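Side-chain contacts in leucyl aminopeptidase (Trypanosoma brucei brucei, PDB 5NTD), which probably removes N-terminal residues such as leucine from peptides, as an M17 metallo-aminopeptidase, and here holds manganese and the inhibitor bestatin: residues His413-Tyr418 against Ala497-Asn502; Ala317-Gly322 against Ile397-Leu402; Ala427-Gly432 against Cys439-Tyr444. All blocks are in the same frame, centred on the assembly; numbering follows the deposited sequence.

Interaction 1. Residues His413-Tyr418 against Ala497-Asn502. With BES (2-(3-amino-2-hydroxy-4-phenyl-butyrylamino)-4-methyl-pentanoic acid), chain B.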
loop_
_atom_site.group_PDB
_atom_site.type_symbol
_atom_site.label_atom_id
_atom_site.label_comp_id
_atom_site.label_asym_id
_atom_site.label_seq_id
_atom_site.Cartn_x
_atom_site.Cartn_y
_atom_site.Cartn_z
ATOM N N HIS G 413 -2.416 -28.247 -3.973
ATOM C CA HIS G 413 -2.178 -29.687 -4.162
ATOM C C HIS G 413 -2.074 -30.142 -5.581
ATOM O O HIS G 413 -1.686 -31.262 -5.834
ATOM C CB HIS G 413 -3.238 -30.526 -3.451
ATOM C CG HIS G 413 -3.423 -30.134 -2.028
ATOM N ND1 HIS G 413 -4.276 -29.121 -1.649
ATOM C CD2 HIS G 413 -2.820 -30.563 -0.897
ATOM C CE1 HIS G 413 -4.211 -28.961 -0.342
ATOM N NE2 HIS G 413 -3.334 -29.822 0.136
ATOM N N HIS G 414 -2.463 -29.288 -6.491
ATOM C CA HIS G 414 -2.472 -29.630 -7.906
ATOM C C HIS G 414 -1.570 -28.696 -8.699
ATOM O O HIS G 414 -1.853 -27.501 -8.798
ATOM C CB HIS G 414 -3.874 -29.524 -8.493
ATOM C CG HIS G 414 -4.816 -30.576 -8.009
ATOM N ND1 HIS G 414 -5.404 -30.536 -6.765
ATOM C CD2 HIS G 414 -5.276 -31.689 -8.609
ATOM C CE1 HIS G 414 -6.181 -31.583 -6.623
ATOM N NE2 HIS G 414 -6.115 -32.303 -7.722
ATOM N N ALA G 415 -0.517 -29.257 -9.274
ATOM C CA ALA G 415 0.335 -28.515 -10.174
ATOM C C ALA G 415 -0.440 -28.196 -11.443
ATOM O O ALA G 415 -1.229 -28.998 -11.939
ATOM C CB ALA G 415 1.575 -29.303 -10.516
ATOM N N GLY G 416 -0.200 -27.025 -11.979
ATOM C CA GLY G 416 -0.879 -26.601 -13.207
ATOM C C GLY G 416 -0.153 -27.124 -14.441
ATOM O O GLY G 416 1.057 -27.016 -14.531
ATOM N N LEU G 417 -0.917 -27.631 -15.385
ATOM C CA LEU G 417 -0.375 -28.097 -16.661
ATOM C C LEU G 417 -0.761 -27.232 -17.861
ATOM O O LEU G 417 -1.933 -27.066 -18.166
ATOM C CB LEU G 417 -0.822 -29.531 -16.954
ATOM C CG LEU G 417 -0.501 -30.592 -15.905
ATOM C CD1 LEU G 417 -0.974 -31.955 -16.403
ATOM C CD2 LEU G 417 0.980 -30.626 -15.580
ATOM N N TYR G 418 0.255 -26.761 -18.570
ATOM C CA TYR G 418 0.071 -26.072 -19.847
ATOM C C TYR G 418 0.725 -26.961 -20.908
ATOM O O TYR G 418 1.952 -27.112 -20.917
ATOM C CB TYR G 418 0.734 -24.688 -19.794
ATOM C CG TYR G 418 0.694 -23.885 -21.065
ATOM C CD1 TYR G 418 -0.421 -23.073 -21.363
ATOM C CD2 TYR G 418 1.780 -23.869 -21.949
ATOM C CE1 TYR G 418 -0.461 -22.323 -22.531
ATOM C CE2 TYR G 418 1.736 -23.127 -23.128
ATOM C CZ TYR G 418 0.630 -22.348 -23.402
ATOM O OH TYR G 418 0.585 -21.589 -24.557
ATOM N N ALA G 497 4.464 -24.238 -8.292
ATOM C CA ALA G 497 4.795 -23.193 -7.295
ATOM C C ALA G 497 4.413 -23.593 -5.881
ATOM O O ALA G 497 5.197 -23.504 -4.962
ATOM C CB ALA G 497 4.163 -21.855 -7.672
ATOM N N TYR G 498 3.188 -24.032 -5.722
ATOM C CA TYR G 498 2.645 -24.378 -4.389
ATOM C C TYR G 498 2.725 -25.861 -3.955
ATOM O O TYR G 498 2.971 -26.134 -2.791
ATOM C CB TYR G 498 1.225 -23.841 -4.223
ATOM C CG TYR G 498 1.190 -22.338 -4.097
ATOM C CD1 TYR G 498 1.170 -21.532 -5.223
ATOM C CD2 TYR G 498 1.209 -21.728 -2.844
ATOM C CE1 TYR G 498 1.158 -20.160 -5.114
ATOM C CE2 TYR G 498 1.185 -20.360 -2.724
ATOM C CZ TYR G 498 1.162 -19.582 -3.867
ATOM O OH TYR G 498 1.162 -18.208 -3.749
ATOM N N PRO G 499 2.560 -26.805 -4.880
ATOM C CA PRO G 499 2.606 -28.178 -4.438
ATOM C C PRO G 499 3.944 -28.672 -3.871
ATOM O O PRO G 499 3.993 -29.711 -3.233
ATOM C CB PRO G 499 2.244 -28.943 -5.712
ATOM C CG PRO G 499 1.312 -28.022 -6.430
ATOM C CD PRO G 499 1.917 -26.676 -6.194
ATOM N N VAL G 500 5.017 -27.936 -4.154
ATOM C CA VAL G 500 6.346 -28.295 -3.638
ATOM C C VAL G 500 6.542 -28.071 -2.147
ATOM O O VAL G 500 7.571 -28.431 -1.596
ATOM C CB VAL G 500 7.500 -27.626 -4.388
ATOM C CG1 VAL G 500 7.472 -28.048 -5.838
ATOM C CG2 VAL G 500 7.491 -26.114 -4.229
ATOM N N PHE G 501 5.580 -27.454 -1.495
ATOM C CA PHE G 501 5.711 -27.165 -0.053
ATOM C C PHE G 501 4.365 -27.142 0.674
ATOM O O PHE G 501 3.330 -26.994 0.087
ATOM C CB PHE G 501 6.491 -25.858 0.203
ATOM C CG PHE G 501 5.680 -24.593 0.006
ATOM C CD1 PHE G 501 5.504 -24.047 -1.246
ATOM C CD2 PHE G 501 5.075 -23.963 1.096
ATOM C CE1 PHE G 501 4.724 -22.919 -1.434
ATOM C CE2 PHE G 501 4.299 -22.826 0.914
ATOM C CZ PHE G 501 4.135 -22.297 -0.354
ATOM N N ASN G 502 4.449 -27.296 1.977
ATOM C CA ASN G 502 3.335 -27.044 2.850
ATOM C C ASN G 502 3.882 -26.393 4.121
ATOM O O ASN G 502 5.002 -25.975 4.156
ATOM C CB ASN G 502 2.541 -28.328 3.119
ATOM C CG ASN G 502 3.346 -29.389 3.869
ATOM O OD1 ASN G 502 4.314 -29.108 4.573
ATOM N ND2 ASN G 502 2.909 -30.612 3.745
HETATM N N2 BES B . 9.326 -17.868 -8.094
HETATM C C1 BES B . 8.201 -16.948 -8.251
HETATM C C6 BES B . 6.823 -17.656 -8.247
HETATM C C7 BES B . 6.216 -17.997 -6.914
HETATM C C8 BES B . 6.561 -19.168 -6.254
HETATM C C12 BES B . 5.255 -17.174 -6.343
HETATM C C9 BES B . 5.990 -19.488 -5.025
HETATM C C11 BES B . 4.680 -17.492 -5.102
HETATM C C10 BES B . 5.051 -18.645 -4.437
HETATM C C2 BES B . 8.449 -16.181 -9.567
HETATM O O2 BES B . 9.860 -16.017 -9.909
HETATM C C3 BES B . 7.869 -14.806 -9.412
HETATM O O3 BES B . 8.665 -13.971 -8.921
HETATM N N1 BES B . 6.613 -14.688 -9.872
HETATM C C4 BES B . 5.826 -13.490 -9.853
HETATM C C13 BES B . 5.979 -12.692 -11.143
HETATM C C14 BES B . 5.493 -11.246 -11.062
HETATM C C15 BES B . 5.917 -10.434 -9.844
HETATM C C16 BES B . 5.987 -10.483 -12.266
HETATM C C5 BES B . 4.377 -13.807 -9.706
HETATM O O1 BES B . 3.712 -13.086 -8.962
HETATM O O4 BES B . 3.884 -14.754 -10.325
#
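The backbone of His413-Ala415, entering strand 415-419 from a loop, passes the type I beta turn Tyr498-Phe501 most closely at Pro499, with CA of His413 and CA of Pro499 5.0 Å apart. The turn is closed by its own bond from Phe501 N to Tyr498 O, and Pro499, second of its four residues, points its CB at the passing chain. CG, the puckered corner of the proline ring, does the touching. It lies 3.6 Å from Ala415 N and 3.7 Å from His414 C, and so rests against the peptide unit joining these two residues; the CB methyl of Ala415 follows at 4.3 Å from the same Pro499 CG. The imidazoles leave from the far side of the chain: His414 NE2 is hydrogen-bonded to O of Asn114, and the His413 ring meets that of Tyr448 of a neighbouring subunit.

The same segment also borders the inhibitor. Tyr498 has CG anti to its carbonyl carbon (chi1 -71°), and its ring leads away from the strand toward the phenyl group of bestatin, where Tyr498 OH is 3.8 Å from C11 of bestatin and C10 approaches the ring obliquely. Ala497, just before the turn, adds a methyl contact, its CB 3.9 Å from C8 of bestatin. Both residues belong to the inhibitor pocket. Backbone oxygens find partners elsewhere, Pro499 O at Thr507 OG1 and His413 O at Thr438 OG1. Between the turn and the chain entering the strand the chemistry is therefore van der Waals contact, a rigid proline corner on a peptide, which implies fit by shape and no directional bonding.

Interaction 2. Residues Ala317-Gly322 against Ile397-Leu402. With BES (2-(3-amino-2-hydroxy-4-phenyl-butyrylamino)-4-methyl-pentanoic acid), chain B.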
loop_
_atom_site.group_PDB
_atom_site.type_symbol
_atom_site.label_atom_id
_atom_site.label_comp_id
_atom_site.label_asym_id
_atom_site.label_seq_id
_atom_site.Cartn_x
_atom_site.Cartn_y
_atom_site.Cartn_z
ATOM N N ALA G 317 14.845 -29.592 -8.609
ATOM C CA ALA G 317 14.946 -30.729 -7.721
ATOM C C ALA G 317 14.041 -31.859 -8.198
ATOM O O ALA G 317 14.431 -33.026 -8.165
ATOM C CB ALA G 317 14.595 -30.363 -6.287
ATOM N N ALA G 318 12.846 -31.504 -8.628
ATOM C CA ALA G 318 11.887 -32.489 -9.083
ATOM C C ALA G 318 12.418 -33.285 -10.302
ATOM O O ALA G 318 12.416 -34.500 -10.305
ATOM C CB ALA G 318 10.564 -31.846 -9.431
ATOM N N VAL G 319 12.860 -32.568 -11.325
ATOM C CA VAL G 319 13.388 -33.218 -12.521
ATOM C C VAL G 319 14.694 -33.962 -12.222
ATOM O O VAL G 319 14.936 -35.046 -12.739
ATOM C CB VAL G 319 13.581 -32.276 -13.716
ATOM C CG1 VAL G 319 12.239 -31.692 -14.130
ATOM C CG2 VAL G 319 14.593 -31.180 -13.454
ATOM N N PHE G 320 15.516 -33.377 -11.385
ATOM C CA PHE G 320 16.770 -34.022 -10.991
ATOM C C PHE G 320 16.501 -35.375 -10.360
ATOM O O PHE G 320 17.095 -36.376 -10.708
ATOM C CB PHE G 320 17.563 -33.159 -10.020
ATOM C CG PHE G 320 18.841 -33.786 -9.559
ATOM C CD1 PHE G 320 19.806 -34.175 -10.475
ATOM C CD2 PHE G 320 19.102 -33.980 -8.199
ATOM C CE1 PHE G 320 21.008 -34.737 -10.050
ATOM C CE2 PHE G 320 20.294 -34.546 -7.769
ATOM C CZ PHE G 320 21.249 -34.934 -8.704
ATOM N N CYS G 321 15.596 -35.398 -9.391
ATOM C CA CYS G 321 15.340 -36.620 -8.624
ATOM C C CYS G 321 14.550 -37.645 -9.447
ATOM O O CYS G 321 14.732 -38.847 -9.288
ATOM C CB CYS G 321 14.682 -36.310 -7.309
ATOM S SG CYS G 321 15.769 -35.378 -6.180
ATOM N N GLY G 322 13.666 -37.176 -10.292
ATOM C CA GLY G 322 12.928 -38.061 -11.218
ATOM C C GLY G 322 13.906 -38.749 -12.166
ATOM O O GLY G 322 13.801 -39.929 -12.469
ATOM N N ILE G 397 9.485 -31.805 -21.013
ATOM C CA ILE G 397 8.780 -31.523 -19.772
ATOM C C ILE G 397 9.572 -30.496 -19.016
ATOM O O ILE G 397 10.737 -30.735 -18.653
ATOM C CB ILE G 397 8.619 -32.749 -18.868
ATOM C CG1 ILE G 397 7.915 -33.880 -19.602
ATOM C CG2 ILE G 397 7.833 -32.393 -17.603
ATOM C CD1 ILE G 397 7.909 -35.183 -18.826
ATOM N N ASP G 398 8.971 -29.342 -18.798
ATOM C CA ASP G 398 9.617 -28.365 -17.911
ATOM C C ASP G 398 8.807 -28.295 -16.615
ATOM O O ASP G 398 7.584 -28.386 -16.633
ATOM C CB ASP G 398 9.821 -27.008 -18.579
ATOM C CG ASP G 398 8.572 -26.150 -18.575
ATOM O OD1 ASP G 398 8.217 -25.659 -17.489
ATOM O OD2 ASP G 398 7.943 -26.047 -19.644
ATOM N N MET G 399 9.525 -28.186 -15.520
ATOM C CA MET G 399 8.926 -28.104 -14.197
ATOM C C MET G 399 9.490 -26.898 -13.478
ATOM O O MET G 399 10.689 -26.695 -13.455
ATOM C CB MET G 399 9.180 -29.357 -13.354
ATOM C CG MET G 399 8.698 -30.641 -14.029
ATOM S SD MET G 399 8.908 -32.099 -13.008
ATOM C CE MET G 399 7.267 -32.343 -12.408
ATOM N N ALA G 400 8.597 -26.113 -12.889
ATOM C CA ALA G 400 8.981 -24.804 -12.327
ATOM C C ALA G 400 8.012 -24.292 -11.306
ATOM O O ALA G 400 6.808 -24.407 -11.452
ATOM C CB ALA G 400 9.113 -23.807 -13.442
ATOM N N THR G 401 8.572 -23.719 -10.268
ATOM C CA THR G 401 7.790 -22.962 -9.259
ATOM C C THR G 401 7.530 -21.554 -9.804
ATOM O O THR G 401 8.155 -20.584 -9.407
ATOM C CB THR G 401 8.535 -22.889 -7.928
ATOM O OG1 THR G 401 9.896 -22.500 -8.176
ATOM C CG2 THR G 401 8.528 -24.241 -7.269
ATOM N N LEU G 402 6.663 -21.474 -10.777
ATOM C CA LEU G 402 6.727 -20.367 -11.718
ATOM C C LEU G 402 5.853 -19.135 -11.388
ATOM O O LEU G 402 6.303 -18.025 -11.615
ATOM C CB LEU G 402 6.462 -20.828 -13.164
ATOM C CG LEU G 402 6.963 -19.871 -14.255
ATOM C CD1 LEU G 402 8.462 -19.612 -14.147
ATOM C CD2 LEU G 402 6.630 -20.415 -15.622
HETATM N N2 BES B . 9.326 -17.868 -8.094
HETATM C C1 BES B . 8.201 -16.948 -8.251
HETATM C C6 BES B . 6.823 -17.656 -8.247
HETATM C C7 BES B . 6.216 -17.997 -6.914
HETATM C C8 BES B . 6.561 -19.168 -6.254
HETATM C C12 BES B . 5.255 -17.174 -6.343
HETATM C C9 BES B . 5.990 -19.488 -5.025
HETATM C C11 BES B . 4.680 -17.492 -5.102
HETATM C C10 BES B . 5.051 -18.645 -4.437
HETATM C C2 BES B . 8.449 -16.181 -9.567
HETATM O O2 BES B . 9.860 -16.017 -9.909
HETATM C C3 BES B . 7.869 -14.806 -9.412
HETATM O O3 BES B . 8.665 -13.971 -8.921
HETATM N N1 BES B . 6.613 -14.688 -9.872
HETATM C C4 BES B . 5.826 -13.490 -9.853
HETATM C C13 BES B . 5.979 -12.692 -11.143
HETATM C C14 BES B . 5.493 -11.246 -11.062
HETATM C C15 BES B . 5.917 -10.434 -9.844
HETATM C C16 BES B . 5.987 -10.483 -12.266
HETATM C C5 BES B . 4.377 -13.807 -9.706
HETATM O O1 BES B . 3.712 -13.086 -8.962
HETATM O O4 BES B . 3.884 -14.754 -10.325
#
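No aromatic ring or other flat side group takes part where Met399 meets Val319 and Ala318, so neither faces nor edges decide the fit; a flexible thioether lies against the methyls of a helix. Met399 SD makes the nearest approach, 3.5 Å from Val319 CG1, while Met399 CG is 3.7 Å from the same methyl and Met399 CB 3.9 Å. Val319 CG1 thus lies beside the methionine chain from CB to SD, nearest at the sulfur, and the two side chains overlap while pointing opposite ways. Ala318 CB touches the sulfur as well, at 3.9 Å from Met399 SD. The methionine is extended through chi2 (-177°) and then bends at chi3 (102°), which turns CE away from Val319 and Ala318 and leaves the sulfur as the part that meets both residues.

Helix 314-328 here packs on one face of the central mixed sheet of the catalytic domain, against strand 395-400, while Val319 also reaches Leu286 on the parallel neighbour strand 283-291. Helix 511-519 adds Leu514 to the surroundings of Met399. On the other face of the strand, Asp398 is hydrogen-bonded through its two carboxylate oxygens to His493 and His491.

Past the strand's C-terminal end the chain becomes part of the active site. Thr401, centre of an inverse gamma turn, has its O 3.2 Å from N2 of bestatin, and Leu402 O lies 3.4 Å from C6 of bestatin. Thr401 OG1 is hydrogen-bonded to Asp312, a manganese ligand, and is thus a second-shell partner of the metal site.

Interaction 3. Residues Ala427-Gly432 against Cys439-Tyr444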
loop_
_atom_site.group_PDB
_atom_site.type_symbol
_atom_site.label_atom_id
_atom_site.label_comp_id
_atom_site.label_asym_id
_atom_site.label_seq_id
_atom_site.Cartn_x
_atom_site.Cartn_y
_atom_site.Cartn_z
ATOM N N ALA G 427 -2.101 -37.990 -20.213
ATOM C CA ALA G 427 -1.124 -38.931 -19.643
ATOM C C ALA G 427 -0.488 -38.402 -18.365
ATOM O O ALA G 427 -0.339 -39.127 -17.394
ATOM C CB ALA G 427 -0.033 -39.258 -20.674
ATOM N N MET G 428 -0.091 -37.137 -18.377
ATOM C CA MET G 428 0.471 -36.512 -17.146
ATOM C C MET G 428 -0.560 -36.400 -16.029
ATOM O O MET G 428 -0.280 -36.688 -14.876
ATOM C CB MET G 428 1.074 -35.167 -17.449
ATOM C CG MET G 428 1.866 -34.577 -16.292
ATOM S SD MET G 428 3.243 -35.598 -15.736
ATOM C CE MET G 428 4.427 -35.336 -17.035
ATOM N N LEU G 429 -1.778 -36.078 -16.400
ATOM C CA LEU G 429 -2.892 -36.106 -15.413
ATOM C C LEU G 429 -3.123 -37.487 -14.753
ATOM O O LEU G 429 -3.334 -37.602 -13.552
ATOM C CB LEU G 429 -4.208 -35.631 -16.013
ATOM C CG LEU G 429 -4.262 -34.143 -16.336
ATOM C CD1 LEU G 429 -5.489 -33.842 -17.187
ATOM C CD2 LEU G 429 -4.263 -33.293 -15.076
ATOM N N ARG G 430 -3.121 -38.516 -15.608
ATOM C CA ARG G 430 -3.238 -39.935 -15.163
ATOM C C ARG G 430 -2.076 -40.248 -14.202
ATOM O O ARG G 430 -2.290 -40.785 -13.117
ATOM C CB ARG G 430 -3.296 -40.958 -16.323
ATOM N N ALA G 431 -0.873 -39.848 -14.585
ATOM C CA ALA G 431 0.296 -40.070 -13.730
ATOM C C ALA G 431 0.190 -39.362 -12.364
ATOM O O ALA G 431 0.589 -39.883 -11.328
ATOM C CB ALA G 431 1.561 -39.612 -14.437
ATOM N N GLY G 432 -0.388 -38.177 -12.385
ATOM C CA GLY G 432 -0.678 -37.462 -11.144
ATOM C C GLY G 432 -1.658 -38.187 -10.217
ATOM O O GLY G 432 -1.445 -38.229 -8.991
ATOM N N CYS G 439 -2.110 -33.152 -10.559
ATOM C CA CYS G 439 -2.070 -32.024 -11.460
ATOM C C CYS G 439 -3.465 -31.631 -11.926
ATOM O O CYS G 439 -4.427 -32.370 -11.763
ATOM C CB CYS G 439 -1.182 -32.310 -12.699
ATOM S SG CYS G 439 0.494 -32.780 -12.274
ATOM N N PHE G 440 -3.536 -30.469 -12.563
ATOM C CA PHE G 440 -4.774 -30.018 -13.222
ATOM C C PHE G 440 -4.431 -29.076 -14.363
ATOM O O PHE G 440 -3.489 -28.295 -14.260
ATOM C CB PHE G 440 -5.699 -29.344 -12.215
ATOM C CG PHE G 440 -7.084 -29.165 -12.737
ATOM C CD1 PHE G 440 -7.966 -30.269 -12.790
ATOM C CD2 PHE G 440 -7.478 -27.973 -13.297
ATOM C CE1 PHE G 440 -9.234 -30.133 -13.322
ATOM C CE2 PHE G 440 -8.735 -27.839 -13.852
ATOM C CZ PHE G 440 -9.624 -28.906 -13.858
ATOM N N PRO G 441 -5.148 -29.174 -15.498
ATOM C CA PRO G 441 -4.779 -28.320 -16.621
ATOM C C PRO G 441 -5.145 -26.868 -16.459
ATOM O O PRO G 441 -6.140 -26.521 -15.796
ATOM C CB PRO G 441 -5.570 -28.878 -17.795
ATOM C CG PRO G 441 -6.456 -29.919 -17.261
ATOM C CD PRO G 441 -6.309 -30.013 -15.791
ATOM N N VAL G 442 -4.309 -26.025 -17.064
ATOM C CA VAL G 442 -4.657 -24.633 -17.281
ATOM C C VAL G 442 -4.849 -24.387 -18.763
ATOM O O VAL G 442 -4.367 -25.139 -19.589
ATOM C CB VAL G 442 -3.678 -23.633 -16.685
ATOM C CG1 VAL G 442 -3.616 -23.790 -15.178
ATOM C CG2 VAL G 442 -2.296 -23.781 -17.290
ATOM N N LEU G 443 -5.557 -23.302 -19.069
ATOM C CA LEU G 443 -5.922 -22.963 -20.458
ATOM C C LEU G 443 -4.713 -22.991 -21.398
ATOM O O LEU G 443 -3.737 -22.339 -21.143
ATOM C CB LEU G 443 -6.574 -21.590 -20.535
ATOM C CG LEU G 443 -6.919 -21.069 -21.926
ATOM C CD1 LEU G 443 -8.048 -21.870 -22.530
ATOM C CD2 LEU G 443 -7.307 -19.593 -21.833
ATOM N N TYR G 444 -4.831 -23.774 -22.457
ATOM C CA TYR G 444 -3.935 -23.714 -23.608
ATOM C C TYR G 444 -4.638 -23.017 -24.755
ATOM O O TYR G 444 -5.544 -23.537 -25.373
ATOM C CB TYR G 444 -3.481 -25.114 -24.054
ATOM C CG TYR G 444 -2.473 -25.085 -25.182
ATOM C CD1 TYR G 444 -1.125 -24.859 -24.923
ATOM C CD2 TYR G 444 -2.862 -25.292 -26.509
ATOM C CE1 TYR G 444 -0.200 -24.816 -25.930
ATOM C CE2 TYR G 444 -1.927 -25.241 -27.551
ATOM C CZ TYR G 444 -0.610 -25.004 -27.242
ATOM O OH TYR G 444 0.332 -24.949 -28.224
HETATM O O HOH W 1 -3.380 -35.422 -11.722
#
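Leu429 meets the strand Cys439-Pro441 with the end of its side chain alone. CB leaves the helix along a course that does not aim straight at the strand, and neither CB nor CG makes a close contact there. With CG anti to the carbonyl carbon (chi1 -70°), the fork nevertheless swings nearer and delivers both methyls. CD2 rests on the backbone: it is 3.4 Å from Cys439 O and 3.8 Å from Phe440 CA, with Cys439 CB 4.0 Å from CD2 of Leu429. The same methyl touches the proline ring, Leu429 CD2 to Pro441 CD being 3.9 Å, and CD1 completes the grip at 4.0 Å from Pro441 CG. The leucine chain lies roughly perpendicular to the proline. Pro441 CD in turn lies over one face of the Phe440 ring, toward its rim, and Pro441 packs on Phe440 of a neighbouring subunit.

The elements form a beta-alpha-beta unit: strand 415-419, helix 422-435 and strand 439-441, with the two strands parallel neighbours. The segments of helix and second strand run nearly antiparallel, at 152° and 7.9 Å between axes, as expected of a crossover. Leu417 on the first strand also touches Leu429 and Cys439.

Beside the methyls a water joins the two backbones, accepting from Cys439 N at 2.8 Å and donating to Leu429 O. The leucine thus contributes van der Waals contact alone, to a carbonyl oxygen as well as to carbon, while the polar link between helix and strand is relayed by solvent, which gives a backbone N-H of the strand an acceptor.

All three contacts reach the same mixed sheet of the catalytic domain. Interactions 1 and 2 are buried; interaction 3 is partly buried, farther from the chain centre. Interactions 1 and 3 share an interface, since strands 415-419 and 439-441 pair by backbone bonds, probably Ala415 O to Phe440 N and Leu417 O to Val442 N, and both touch the second subunit. Interaction 2, which no other chain touches, meets interaction 1 where Thr401 packs on Val500 and Ala497, and interactions 1 and 2 both contribute residues that touch bestatin. Across their segments all three rest on van der Waals contact; interaction 3 alone adds a water between backbones among the atoms described.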